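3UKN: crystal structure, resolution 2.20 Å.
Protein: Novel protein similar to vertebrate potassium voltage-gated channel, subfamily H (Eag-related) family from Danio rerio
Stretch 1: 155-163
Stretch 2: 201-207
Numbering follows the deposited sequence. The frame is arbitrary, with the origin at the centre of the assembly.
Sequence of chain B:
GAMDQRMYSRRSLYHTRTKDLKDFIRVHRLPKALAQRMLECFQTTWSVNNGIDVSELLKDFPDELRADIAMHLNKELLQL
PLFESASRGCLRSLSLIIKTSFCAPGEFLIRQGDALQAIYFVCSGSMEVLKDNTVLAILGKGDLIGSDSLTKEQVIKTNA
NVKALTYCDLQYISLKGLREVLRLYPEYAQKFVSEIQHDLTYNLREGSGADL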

# COMPACT_ATOMS: atom_id res chain seq x y z
N VAL B 155 9.19 5.94 13.82
CA VAL B 155 9.43 4.51 13.91
C VAL B 155 9.27 4.00 15.34
O VAL B 155 9.85 4.55 16.27
CB VAL B 155 10.85 4.14 13.42
CG1 VAL B 155 11.15 2.68 13.72
CG2 VAL B 155 11.01 4.44 11.92
N ILE B 156 8.48 2.93 15.48
CA ILE B 156 8.36 2.21 16.74
C ILE B 156 8.94 0.82 16.55
O ILE B 156 8.36 -0.01 15.84
CB ILE B 156 6.88 2.06 17.20
CG1 ILE B 156 6.33 3.40 17.69
CG2 ILE B 156 6.77 1.01 18.30
CD1 ILE B 156 4.82 3.36 17.98
N LYS B 157 10.09 0.56 17.18
CA LYS B 157 10.73 -0.73 17.01
C LYS B 157 10.13 -1.75 17.98
O LYS B 157 10.02 -1.50 19.18
CB LYS B 157 12.25 -0.59 17.19
N THR B 158 9.73 -2.89 17.45
CA THR B 158 9.07 -3.92 18.26
C THR B 158 10.06 -4.73 19.10
O THR B 158 11.17 -5.04 18.65
CB THR B 158 8.21 -4.87 17.40
OG1 THR B 158 9.04 -5.45 16.38
CG2 THR B 158 7.04 -4.09 16.74
N ASN B 159 9.63 -5.08 20.31
CA ASN B 159 10.48 -5.71 21.30
C ASN B 159 10.24 -7.21 21.45
O ASN B 159 10.88 -7.87 22.27
CB ASN B 159 10.26 -5.03 22.65
CG ASN B 159 8.84 -5.23 23.15
OD1 ASN B 159 8.20 -6.24 22.86
ND2 ASN B 159 8.33 -4.25 23.88
N ALA B 160 9.30 -7.74 20.68
CA ALA B 160 9.01 -9.17 20.74
C ALA B 160 8.41 -9.69 19.43
O ALA B 160 7.91 -8.92 18.62
CB ALA B 160 8.09 -9.47 21.90
N ASN B 161 8.49 -11.00 19.22
CA ASN B 161 7.76 -11.64 18.14
C ASN B 161 6.33 -11.92 18.61
O ASN B 161 6.11 -12.22 19.80
CB ASN B 161 8.42 -12.97 17.72
CG ASN B 161 9.91 -12.84 17.47
OD1 ASN B 161 10.33 -12.17 16.53
ND2 ASN B 161 10.71 -13.49 18.30
N VAL B 162 5.36 -11.82 17.71
CA VAL B 162 4.02 -12.32 17.99
C VAL B 162 3.64 -13.34 16.94
O VAL B 162 3.57 -13.02 15.75
CB VAL B 162 2.91 -11.23 17.98
CG1 VAL B 162 1.56 -11.89 18.26
CG2 VAL B 162 3.18 -10.12 19.00
N LYS B 163 3.37 -14.56 17.37
CA LYS B 163 3.11 -15.67 16.47
C LYS B 163 1.72 -16.25 16.73
O LYS B 163 1.35 -16.45 17.88
CB LYS B 163 4.14 -16.77 16.69
CG LYS B 163 5.56 -16.44 16.21
CD LYS B 163 6.52 -17.58 16.54
CE LYS B 163 6.06 -18.89 15.90
NZ LYS B 163 7.02 -20.01 16.15
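Stretch 2 201-207: TYNLREG

How does stretch 2 approach stretch 1? The chain turns a corner at Thr201, which lies out of reach, and then runs extended through Tyr202 and Asn203. The CB of Tyr202 points toward stretch 1, and its t rotamer places the ring so that Asn159 lies at the edge, near the ring plane. There Tyr202 OH donates a hydrogen bond to Asn159 OD1 at 3.1 Å. The methyl of Ala160 is also an apolar neighbour of the ring, with Ala160 CB 4.3 Å from Tyr202 CE2.

What does Asn203 contribute, when its side chain makes no close contact with stretch 1? Its backbone does the work: Asn203 O accepts a hydrogen bond from Asn159 ND2 at 3.2 Å. The side chain instead braces its own stretch, Asn203 OD1 receiving Arg205 N at 2.8 Å.

Why is so much of Leu204 covered? The extended path breaks here, with phi/psi of -87/1°, and both backbone and side chain meet stretch 1. Leu204 O accepts a weak hydrogen bond from Asn159 N at 2.9 Å and a CA-H...O contact from Thr158 CA at 3.3 Å. Its CD2 methyl reaches Ala160 CB at 4.2 Å and Val162 CG2 at 4.3 Å, an apolar patch beside the polar contacts of Asn159.

How does the contact end? Arg205 turns its CB away, yet its backbone forms a single beta bridge with Thr158, CA to CA 5.5 Å. Arg205 O takes a weak hydrogen bond from Asn159 ND2 at 3.1 Å, so this one amide nitrogen serves two carbonyls of stretch 2. Glu206 N then donates weakly to Lys157 O at 3.3 Å. The poorly ordered Glu206 side chain starts out sideways, but its end comes nearer, with OE1 3.5 Å from Asn159 CA. Gly207 makes no contact; its positive phi suits glycine.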

# COMPACT_ATOMS: atom_id res chain seq x y z
N THR B 201 -3.31 -4.84 25.61
CA THR B 201 -2.98 -6.11 26.24
C THR B 201 -1.47 -6.31 26.23
O THR B 201 -0.85 -6.63 27.25
CB THR B 201 -3.65 -7.27 25.50
OG1 THR B 201 -5.01 -6.94 25.22
CG2 THR B 201 -3.61 -8.54 26.32
N TYR B 202 -0.85 -6.11 25.07
CA TYR B 202 0.60 -6.17 25.03
C TYR B 202 1.19 -4.99 24.27
O TYR B 202 0.72 -4.64 23.19
CB TYR B 202 1.12 -7.50 24.47
CG TYR B 202 2.62 -7.62 24.63
CD1 TYR B 202 3.18 -8.10 25.82
CD2 TYR B 202 3.49 -7.23 23.61
CE1 TYR B 202 4.56 -8.19 25.97
CE2 TYR B 202 4.86 -7.32 23.75
CZ TYR B 202 5.39 -7.80 24.93
OH TYR B 202 6.77 -7.88 25.06
N ASN B 203 2.25 -4.42 24.84
CA ASN B 203 2.91 -3.23 24.33
C ASN B 203 4.28 -3.59 23.74
O ASN B 203 5.19 -4.01 24.45
CB ASN B 203 3.06 -2.20 25.46
CG ASN B 203 3.76 -0.93 25.04
OD1 ASN B 203 4.39 -0.88 23.98
ND2 ASN B 203 3.66 0.09 25.85
N LEU B 204 4.43 -3.40 22.44
CA LEU B 204 5.63 -3.81 21.73
C LEU B 204 6.76 -2.80 21.73
O LEU B 204 7.81 -3.04 21.14
CB LEU B 204 5.24 -4.18 20.29
CG LEU B 204 4.37 -5.45 20.26
CD1 LEU B 204 3.60 -5.57 18.98
CD2 LEU B 204 5.25 -6.68 20.49
N ARG B 205 6.56 -1.66 22.39
CA ARG B 205 7.54 -0.59 22.39
C ARG B 205 8.79 -0.98 23.17
O ARG B 205 8.72 -1.26 24.38
CB ARG B 205 6.97 0.72 22.94
CG ARG B 205 7.84 1.94 22.66
CD ARG B 205 7.23 3.23 23.21
NE ARG B 205 7.33 3.29 24.67
CZ ARG B 205 8.13 4.12 25.32
NH1 ARG B 205 8.89 4.97 24.65
NH2 ARG B 205 8.17 4.10 26.65
N GLU B 206 9.93 -1.01 22.47
CA GLU B 206 11.22 -1.33 23.07
C GLU B 206 11.42 -0.54 24.36
O GLU B 206 11.55 0.69 24.34
CB GLU B 206 12.34 -1.02 22.06
CG GLU B 206 13.70 -1.55 22.43
CD GLU B 206 13.75 -3.06 22.46
OE1 GLU B 206 13.38 -3.67 21.43
OE2 GLU B 206 14.15 -3.63 23.49
N GLY B 207 11.43 -1.25 25.49
CA GLY B 207 11.54 -0.61 26.78
C GLY B 207 10.19 -0.31 27.40
O GLY B 207 9.47 -1.22 27.81